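Local coordinates for sensor protein (Vibrio parahaemolyticus, PDB 3I9Y) that forms the sensor domain of TorS, a TMAO-responsive membrane receptor whose full-length form probably acts as a histidine kinase using ATP, at residues 9-14 / 50-55; 63-68 / 265-270; 174-179 / 193-198. All coordinates share one frame; numbering follows the deposited sequence.

Contact 1 of 3, residues 9-14 / 50-55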
loop_
_atom_site.group_PDB
_atom_site.type_symbol
_atom_site.label_atom_id
_atom_site.label_comp_id
_atom_site.label_asym_id
_atom_site.label_seq_id
_atom_site.Cartn_x
_atom_site.Cartn_y
_atom_site.Cartn_z
ATOM N N ALA A 9 -11.076 -29.342 17.762
ATOM C CA ALA A 9 -11.802 -28.499 16.851
ATOM C C ALA A 9 -12.191 -27.125 17.434
ATOM O O ALA A 9 -12.243 -26.103 16.688
ATOM C CB ALA A 9 -13.154 -29.180 16.242
ATOM N N ARG A 10 -12.509 -27.098 18.738
ATOM C CA ARG A 10 -12.957 -25.856 19.371
ATOM C C ARG A 10 -11.682 -24.912 19.360
ATOM O O ARG A 10 -11.849 -23.751 19.171
ATOM C CB ARG A 10 -13.347 -26.171 20.804
ATOM C CG ARG A 10 -14.701 -26.868 20.931
ATOM C CD ARG A 10 -15.005 -27.265 22.504
ATOM N NE ARG A 10 -15.250 -25.973 23.181
ATOM C CZ ARG A 10 -14.381 -25.342 23.977
ATOM N NH1 ARG A 10 -13.169 -25.910 24.253
ATOM N NH2 ARG A 10 -14.737 -24.115 24.473
ATOM N N GLN A 11 -10.499 -25.423 19.750
ATOM C CA GLN A 11 -9.291 -24.657 19.742
ATOM C C GLN A 11 -8.960 -24.167 18.262
ATOM O O GLN A 11 -8.602 -23.013 18.055
ATOM C CB GLN A 11 -8.220 -25.436 20.332
ATOM C CG GLN A 11 -8.404 -25.359 21.884
ATOM C CD GLN A 11 -7.440 -26.337 22.598
ATOM O OE1 GLN A 11 -7.689 -27.633 22.579
ATOM N NE2 GLN A 11 -6.381 -25.815 23.223
ATOM N N VAL A 12 -9.096 -25.033 17.273
ATOM C CA VAL A 12 -8.849 -24.597 15.907
ATOM C C VAL A 12 -9.827 -23.426 15.572
ATOM O O VAL A 12 -9.451 -22.375 14.884
ATOM C CB VAL A 12 -9.124 -25.780 14.859
ATOM C CG1 VAL A 12 -9.060 -25.275 13.403
ATOM C CG2 VAL A 12 -8.000 -26.827 15.085
ATOM N N SER A 13 -11.096 -23.593 15.947
ATOM C CA SER A 13 -12.108 -22.576 15.568
ATOM C C SER A 13 -11.787 -21.200 16.312
ATOM O O SER A 13 -11.909 -20.084 15.762
ATOM C CB SER A 13 -13.515 -23.045 16.022
ATOM O OG SER A 13 -14.379 -21.928 15.882
ATOM N N GLU A 14 -11.373 -21.280 17.559
ATOM C CA GLU A 14 -11.099 -20.053 18.210
ATOM C C GLU A 14 -9.774 -19.428 17.759
ATOM O O GLU A 14 -9.740 -18.160 17.660
ATOM C CB GLU A 14 -11.161 -20.232 19.702
ATOM C CG GLU A 14 -11.562 -18.822 20.403
ATOM C CD GLU A 14 -10.267 -18.346 20.917
ATOM O OE1 GLU A 14 -9.495 -19.414 20.818
ATOM O OE2 GLU A 14 -10.021 -17.044 21.341
ATOM N N LEU A 50 -1.573 -24.828 14.180
ATOM C CA LEU A 50 -1.043 -25.950 13.398
ATOM C C LEU A 50 -0.868 -27.168 14.399
ATOM O O LEU A 50 -1.087 -28.281 13.962
ATOM C CB LEU A 50 0.308 -25.608 12.740
ATOM C CG LEU A 50 -0.006 -24.633 11.584
ATOM C CD1 LEU A 50 1.347 -24.266 10.966
ATOM C CD2 LEU A 50 -0.887 -25.147 10.652
ATOM N N THR A 51 -0.451 -26.945 15.666
ATOM C CA THR A 51 -0.387 -28.091 16.516
ATOM C C THR A 51 -1.776 -28.679 16.810
ATOM O O THR A 51 -1.922 -29.884 17.005
ATOM C CB THR A 51 0.356 -27.861 17.836
ATOM O OG1 THR A 51 -0.580 -27.372 18.779
ATOM C CG2 THR A 51 1.494 -26.799 17.692
ATOM N N HIS A 52 -2.826 -27.907 16.813
ATOM C CA HIS A 52 -4.087 -28.578 17.087
ATOM C C HIS A 52 -4.567 -29.311 15.814
ATOM O O HIS A 52 -5.268 -30.349 15.872
ATOM C CB HIS A 52 -5.183 -27.544 17.541
ATOM C CG HIS A 52 -4.902 -26.996 18.898
ATOM N ND1 HIS A 52 -4.551 -25.681 19.110
ATOM C CD2 HIS A 52 -4.734 -27.615 20.106
ATOM C CE1 HIS A 52 -4.166 -25.495 20.373
ATOM N NE2 HIS A 52 -4.265 -26.647 21.006
ATOM N N ILE A 53 -4.216 -28.771 14.640
ATOM C CA ILE A 53 -4.657 -29.407 13.434
ATOM C C ILE A 53 -3.923 -30.781 13.360
ATOM O O ILE A 53 -4.488 -31.785 12.921
ATOM C CB ILE A 53 -4.264 -28.620 12.140
ATOM C CG1 ILE A 53 -4.939 -27.304 12.075
ATOM C CG2 ILE A 53 -4.639 -29.458 10.912
ATOM C CD1 ILE A 53 -6.257 -27.640 11.885
ATOM N N LYS A 54 -2.670 -30.798 13.721
ATOM C CA LYS A 54 -1.911 -32.030 13.720
ATOM C C LYS A 54 -2.530 -33.039 14.722
ATOM O O LYS A 54 -2.661 -34.193 14.379
ATOM C CB LYS A 54 -0.479 -31.812 14.163
ATOM C CG LYS A 54 0.434 -33.120 14.150
ATOM C CD LYS A 54 1.772 -32.878 14.988
ATOM C CE LYS A 54 2.858 -33.948 14.575
ATOM N NZ LYS A 54 4.232 -33.486 14.797
ATOM N N GLU A 55 -2.860 -32.645 15.959
ATOM C CA GLU A 55 -3.530 -33.586 16.866
ATOM C C GLU A 55 -4.778 -34.188 16.214
ATOM O O GLU A 55 -4.928 -35.393 16.306
ATOM C CB GLU A 55 -4.116 -32.972 18.127
ATOM C CG GLU A 55 -3.197 -32.741 19.080
ATOM C CD GLU A 55 -2.520 -34.045 19.515
ATOM O OE1 GLU A 55 -3.132 -35.085 19.996
ATOM O OE2 GLU A 55 -1.312 -33.932 19.316
#
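Both Q11 and H52 turn CG anti to their own carbonyl carbon (chi1 -79° and -70°), and these matching torsions send the glutamine chain and the imidazole out across the interface. The two side chains cross at about a right angle. Q11 lays its CB over the H52 ring, 3.9 Å from the ring centroid and nearly on the ring normal, a CH-pi contact. Beyond CG the glutamine runs extended along the same face, and its CD also sits above the ring. The amide plane is tilted by 43° from the imidazole plane, so the two groups do not stack in parallel. On the opposite face T51 places OG1 4.2 Å above the ring plane, over its centre. The ring is therefore sandwiched between its own helical neighbour and the facing helix. A flat aromatic group suits this place because both its faces can be covered in this way, and a polar ring is tolerated where the site is partly exposed.

One residue further along, the contact turns apolar. V12 passes CG2 alongside H52 in the opposite direction, 3.8 Å from CB of the histidine. The same V12 CG2 meets I53 CD1 at 3.7 Å, and CG1 of V12 is the next nearest to that methyl, so the isoleucine tip rests against both valine branches. Branched hydrocarbons fit here because both residues are buried: V12 also touches N261 and V264 of helix 232-267, and I53 packs on L69 and V73 of helix 63-114.

Helices 5-27 and 32-58 run antiparallel at this point, their local axes 9.0 Å apart. Apolar residues facing inward, with polar groups at the more exposed border, are characteristic of the up-and-down four-helix bundle, here the one holding both chain ends.

Contact 2 of 3, residues 63-68 / 265-270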
loop_
_atom_site.group_PDB
_atom_site.type_symbol
_atom_site.label_atom_id
_atom_site.label_comp_id
_atom_site.label_asym_id
_atom_site.label_seq_id
_atom_site.Cartn_x
_atom_site.Cartn_y
_atom_site.Cartn_z
ATOM N N SER A 63 -8.945 -40.833 4.322
ATOM C CA SER A 63 -7.925 -40.150 3.644
ATOM C C SER A 63 -8.467 -38.993 2.682
ATOM O O SER A 63 -7.707 -38.082 2.248
ATOM C CB SER A 63 -7.115 -41.190 2.925
ATOM O OG SER A 63 -7.726 -41.375 1.663
ATOM N N LYS A 64 -9.770 -39.029 2.379
ATOM C CA LYS A 64 -10.246 -38.040 1.483
ATOM C C LYS A 64 -10.404 -36.760 2.270
ATOM O O LYS A 64 -9.991 -35.701 1.794
ATOM C CB LYS A 64 -11.460 -38.558 0.767
ATOM C CG LYS A 64 -12.220 -37.517 -0.062
ATOM C CD LYS A 64 -13.520 -38.134 -0.708
ATOM C CE LYS A 64 -13.181 -39.559 -1.346
ATOM N NZ LYS A 64 -14.337 -40.196 -2.209
ATOM N N LEU A 65 -10.884 -36.876 3.489
ATOM C CA LEU A 65 -11.029 -35.751 4.332
ATOM C C LEU A 65 -9.646 -35.199 4.691
ATOM O O LEU A 65 -9.497 -33.992 4.727
ATOM C CB LEU A 65 -11.620 -36.038 5.659
ATOM C CG LEU A 65 -13.097 -35.935 5.645
ATOM C CD1 LEU A 65 -13.752 -36.118 7.049
ATOM C CD2 LEU A 65 -13.355 -34.647 5.095
ATOM N N LEU A 66 -8.726 -36.066 5.046
ATOM C CA LEU A 66 -7.452 -35.656 5.341
ATOM C C LEU A 66 -6.735 -34.971 4.166
ATOM O O LEU A 66 -5.853 -34.205 4.413
ATOM C CB LEU A 66 -6.559 -36.783 5.776
ATOM C CG LEU A 66 -6.971 -37.333 7.138
ATOM C CD1 LEU A 66 -6.140 -38.687 7.195
ATOM C CD2 LEU A 66 -6.712 -36.426 8.364
ATOM N N ASP A 67 -7.031 -35.308 2.926
ATOM C CA ASP A 67 -6.412 -34.635 1.857
ATOM C C ASP A 67 -7.013 -33.160 1.747
ATOM O O ASP A 67 -6.261 -32.255 1.421
ATOM C CB ASP A 67 -6.652 -35.291 0.533
ATOM C CG ASP A 67 -5.860 -36.634 0.392
ATOM O OD1 ASP A 67 -4.779 -36.800 1.086
ATOM O OD2 ASP A 67 -6.409 -37.485 -0.449
ATOM N N ALA A 68 -8.328 -33.047 1.896
ATOM C CA ALA A 68 -8.960 -31.791 1.847
ATOM C C ALA A 68 -8.394 -30.923 3.029
ATOM O O ALA A 68 -7.994 -29.755 2.840
ATOM C CB ALA A 68 -10.545 -31.937 1.917
ATOM N N ASN A 265 -15.125 -29.507 10.886
ATOM C CA ASN A 265 -16.341 -30.011 11.426
ATOM C C ASN A 265 -16.727 -31.360 10.762
ATOM O O ASN A 265 -17.355 -32.170 11.408
ATOM C CB ASN A 265 -17.468 -29.067 11.185
ATOM C CG ASN A 265 -17.401 -27.886 12.135
ATOM O OD1 ASN A 265 -16.857 -28.018 13.265
ATOM N ND2 ASN A 265 -17.946 -26.725 11.739
ATOM N N LYS A 266 -16.402 -31.588 9.485
ATOM C CA LYS A 266 -16.752 -32.848 8.895
ATOM C C LYS A 266 -15.931 -33.877 9.535
ATOM O O LYS A 266 -16.447 -34.988 9.682
ATOM C CB LYS A 266 -16.538 -32.877 7.347
ATOM C CG LYS A 266 -17.509 -31.967 6.655
ATOM C CD LYS A 266 -17.352 -32.065 5.079
ATOM C CE LYS A 266 -17.908 -30.840 4.288
ATOM N NZ LYS A 266 -16.891 -30.398 3.141
ATOM N N LEU A 267 -14.658 -33.616 9.883
ATOM C CA LEU A 267 -13.869 -34.644 10.539
ATOM C C LEU A 267 -14.438 -34.995 11.911
ATOM O O LEU A 267 -14.286 -36.134 12.341
ATOM C CB LEU A 267 -12.392 -34.307 10.781
ATOM C CG LEU A 267 -11.578 -34.160 9.461
ATOM C CD1 LEU A 267 -10.319 -33.258 9.522
ATOM C CD2 LEU A 267 -11.075 -35.517 9.069
ATOM N N VAL A 268 -15.069 -34.057 12.616
ATOM C CA VAL A 268 -15.564 -34.397 13.925
ATOM C C VAL A 268 -16.923 -35.204 13.819
ATOM O O VAL A 268 -17.478 -35.597 14.811
ATOM C CB VAL A 268 -15.574 -33.186 14.892
ATOM C CG1 VAL A 268 -16.116 -32.088 14.263
ATOM C CG2 VAL A 268 -16.392 -33.477 16.183
ATOM N N ASP A 269 -17.442 -35.467 12.612
ATOM C CA ASP A 269 -18.594 -36.432 12.413
ATOM C C ASP A 269 -17.845 -37.710 11.887
ATOM O O ASP A 269 -17.627 -37.972 10.696
ATOM C CB ASP A 269 -19.545 -35.757 11.512
ATOM C CG ASP A 269 -19.784 -34.389 12.011
ATOM O OD1 ASP A 269 -18.975 -34.092 12.905
ATOM O OD2 ASP A 269 -20.693 -33.620 11.602
ATOM N N ASP A 270 -17.221 -38.222 12.955
ATOM C CA ASP A 270 -16.343 -39.344 13.271
ATOM C C ASP A 270 -16.994 -39.699 14.665
ATOM O O ASP A 270 -16.410 -40.270 15.569
ATOM C CB ASP A 270 -14.911 -38.879 13.570
ATOM C CG ASP A 270 -14.718 -38.460 15.072
ATOM O OD1 ASP A 270 -15.632 -37.865 15.646
ATOM O OD2 ASP A 270 -13.655 -38.690 15.709
#
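L65 lies alongside L267, the two leucines sliding past each other in opposite directions so that their branches overlap along their lengths. The tip of L65, CD1, meets L267 CD2 at 3.4 Å. That same L267 methyl also presses on the base of the L65 side chain, 3.5 Å from its CB. Both distances are shorter than usual for carbon pairs, so this is a tightly packed junction. In L267, chi1 of -66° puts CG anti to the carbonyl carbon, and chi2 of 154° then sets CD2 against both CB and CD1 of L65. The leucine tip reaches the backbone as well: L65 CD1 lies 3.8 Å from L267 CA and 3.9 Å from K266 O. Leucine suits both places, being long enough to bridge two helix surfaces and flexible enough to interleave its branches.

K266 closes the margin with hydrocarbon. Its CB is 4.3 Å from L65 CD2, while the rest of the chain leads away and carries the amine off from the apolar contact, as suits a lysine at the solvent-exposed border.

Residues 63-68 open helix 63-114, with D62 OD1 accepting hydrogen bonds from the backbone N of K64 and L65. Facing them, residues 265-267 lie in the C-terminal part of helix 232-267. S60, in the loop before helix 63-114, touches both L66 and L267. This is leucine-on-leucine packing between helices of one of the sensor domain's two stacked four-helix bundles, near the end where the chain termini lie.

Contact 3 of 3, residues 174-179 / 193-198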
loop_
_atom_site.group_PDB
_atom_site.type_symbol
_atom_site.label_atom_id
_atom_site.label_comp_id
_atom_site.label_asym_id
_atom_site.label_seq_id
_atom_site.Cartn_x
_atom_site.Cartn_y
_atom_site.Cartn_z
ATOM N N LEU A 174 1.879 22.045 -6.958
ATOM C CA LEU A 174 2.026 21.462 -5.622
ATOM C C LEU A 174 0.635 20.964 -5.094
ATOM O O LEU A 174 0.515 19.909 -4.458
ATOM C CB LEU A 174 2.508 22.538 -4.693
ATOM C CG LEU A 174 3.364 22.144 -3.546
ATOM C CD1 LEU A 174 3.161 23.121 -2.383
ATOM C CD2 LEU A 174 3.415 20.590 -3.090
ATOM N N ASN A 175 -0.437 21.655 -5.380
ATOM C CA ASN A 175 -1.759 21.168 -4.943
ATOM C C ASN A 175 -2.008 19.836 -5.678
ATOM O O ASN A 175 -2.595 18.932 -5.046
ATOM C CB ASN A 175 -2.964 22.197 -5.363
ATOM C CG ASN A 175 -2.970 23.500 -4.465
ATOM O OD1 ASN A 175 -2.368 23.534 -3.363
ATOM N ND2 ASN A 175 -3.622 24.542 -4.934
ATOM N N GLN A 176 -1.642 19.713 -6.956
ATOM C CA GLN A 176 -1.838 18.434 -7.726
ATOM C C GLN A 176 -1.107 17.263 -7.038
ATOM O O GLN A 176 -1.677 16.208 -6.851
ATOM C CB GLN A 176 -1.241 18.493 -9.206
ATOM C CG GLN A 176 -2.149 19.483 -10.024
ATOM C CD GLN A 176 -1.529 19.690 -11.368
ATOM O OE1 GLN A 176 -0.308 19.919 -11.532
ATOM N NE2 GLN A 176 -2.340 19.511 -12.353
ATOM N N ILE A 177 0.174 17.472 -6.671
ATOM C CA ILE A 177 0.938 16.411 -6.031
ATOM C C ILE A 177 0.267 16.116 -4.655
ATOM O O ILE A 177 0.070 14.951 -4.413
ATOM C CB ILE A 177 2.334 16.900 -5.785
ATOM C CG1 ILE A 177 3.012 16.910 -7.183
ATOM C CG2 ILE A 177 3.110 15.739 -5.075
ATOM C CD1 ILE A 177 4.596 17.414 -6.929
ATOM N N GLU A 178 -0.120 17.116 -3.781
ATOM C CA GLU A 178 -0.772 16.804 -2.488
ATOM C C GLU A 178 -2.074 16.049 -2.775
ATOM O O GLU A 178 -2.429 15.089 -2.030
ATOM C CB GLU A 178 -1.179 18.163 -1.692
ATOM C CG GLU A 178 0.169 18.881 -1.381
ATOM C CD GLU A 178 0.907 18.341 -0.163
ATOM O OE1 GLU A 178 0.434 17.347 0.414
ATOM O OE2 GLU A 178 1.951 18.961 0.184
ATOM N N GLU A 179 -2.827 16.404 -3.864
ATOM C CA GLU A 179 -4.101 15.727 -4.037
ATOM C C GLU A 179 -3.840 14.214 -4.494
ATOM O O GLU A 179 -4.539 13.263 -4.061
ATOM C CB GLU A 179 -4.846 16.387 -5.207
ATOM C CG GLU A 179 -6.008 15.511 -5.447
ATOM C CD GLU A 179 -7.031 16.066 -6.374
ATOM O OE1 GLU A 179 -6.607 16.710 -7.353
ATOM O OE2 GLU A 179 -8.316 15.780 -6.179
ATOM N N GLN A 193 -1.623 12.715 -13.083
ATOM C CA GLN A 193 -0.262 12.621 -13.622
ATOM C C GLN A 193 -0.099 13.371 -14.978
ATOM O O GLN A 193 0.966 13.958 -15.283
ATOM C CB GLN A 193 0.020 11.127 -13.907
ATOM C CG GLN A 193 1.327 10.796 -14.579
ATOM C CD GLN A 193 1.505 9.186 -14.701
ATOM O OE1 GLN A 193 0.521 8.392 -14.834
ATOM N NE2 GLN A 193 2.759 8.740 -14.685
ATOM N N THR A 194 -1.079 13.217 -15.901
ATOM C CA THR A 194 -0.744 13.816 -17.239
ATOM C C THR A 194 -1.057 15.364 -17.082
ATOM O O THR A 194 -0.377 16.218 -17.630
ATOM C CB THR A 194 -1.562 13.200 -18.471
ATOM O OG1 THR A 194 -2.867 13.792 -18.468
ATOM C CG2 THR A 194 -1.755 11.811 -18.400
ATOM N N ALA A 195 -2.016 15.670 -16.245
ATOM C CA ALA A 195 -2.243 17.070 -15.960
ATOM C C ALA A 195 -0.956 17.782 -15.306
ATOM O O ALA A 195 -0.571 18.912 -15.655
ATOM C CB ALA A 195 -3.405 17.196 -15.060
ATOM N N PHE A 196 -0.194 17.099 -14.478
ATOM C CA PHE A 196 0.909 17.742 -13.766
ATOM C C PHE A 196 1.922 17.811 -14.797
ATOM O O PHE A 196 2.723 18.780 -14.870
ATOM C CB PHE A 196 1.446 16.758 -12.638
ATOM C CG PHE A 196 2.744 17.190 -11.995
ATOM C CD1 PHE A 196 2.719 17.877 -10.750
ATOM C CD2 PHE A 196 3.939 16.896 -12.563
ATOM C CE1 PHE A 196 3.906 18.259 -10.126
ATOM C CE2 PHE A 196 5.153 17.264 -11.951
ATOM C CZ PHE A 196 5.160 17.955 -10.744
ATOM N N GLU A 197 1.983 16.767 -15.661
ATOM C CA GLU A 197 3.056 16.854 -16.687
ATOM C C GLU A 197 2.821 18.052 -17.718
ATOM O O GLU A 197 3.772 18.671 -18.211
ATOM C CB GLU A 197 3.088 15.601 -17.530
ATOM C CG GLU A 197 4.121 15.727 -18.647
ATOM C CD GLU A 197 4.301 14.362 -19.423
ATOM O OE1 GLU A 197 3.301 13.600 -19.722
ATOM O OE2 GLU A 197 5.482 14.017 -19.709
ATOM N N ASN A 198 1.584 18.291 -18.080
ATOM C CA ASN A 198 1.255 19.382 -19.088
ATOM C C ASN A 198 1.622 20.747 -18.356
ATOM O O ASN A 198 2.322 21.580 -18.915
ATOM C CB ASN A 198 -0.232 19.355 -19.402
ATOM C CG ASN A 198 -0.678 18.075 -20.252
ATOM O OD1 ASN A 198 0.163 17.429 -21.030
ATOM N ND2 ASN A 198 -2.025 17.708 -20.126
#
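A195 puts only a methyl against helix 158-180, and this small residue lets the amide of Q176 come close: Q176 NE2 lies 3.7 Å from A195 CB and just as near the carbonyl carbon of A195. The glutamine reaches so far because its chain is extended beyond CG (chi2 173°).

At F196 the other end of that amide takes over. Q176 OE1 approaches F196 CA at 3.3 Å and lies obliquely near the ring, 3.7 Å from CD1. A buried amide oxygen needs a polar partner, which N199 provides, one helical turn beyond A195, by donating a hydrogen bond from ND2 to OE1. Glutamine is thus both packing and polar here, its flat end spread over the backbone of the facing helix and tied to it by N199.

These segments belong to helices 158-180 and 186-208, joined by a short connection into an antiparallel helical hairpin. Their local axes lie 10.1 Å apart and their directions differ by 162°, the nearly aligned packing of a four-helix bundle.

The ring of F196 itself leaves its helix with CG anti to the backbone N (chi1 169°), and comes up beside the side chain of I177. CE1 of F196 is 3.4 Å from I177 CG1 and equally close to I177 CD1, and the two side chains cross obliquely. Large apolar groups suit this buried interior: I177 also packs on V101 and M104 of helix 63-114, while the F196 ring meets that of F233, their planes at about 55°.

Contacts 1 and 2 sit together at one end of the elongated domain, their centres about 13 Å apart, whereas contact 3 lies on the opposite side of the chain's centre, its own centre about 52 Å from that of contact 1. Helix 63-114 spans this distance: it supplies a segment to contact 2 and backs I53 of contact 1 and I177 of contact 3. Helix 232-267 likewise supplies a segment to contact 2 and covers V12 of contact 1. Contact 3 is buried and joins aromatic packing to a bonded amide; the other two are partly buried. Contact 1 mixes imidazole and aliphatic groups, while contact 2 relies on leucines with a lysine margin.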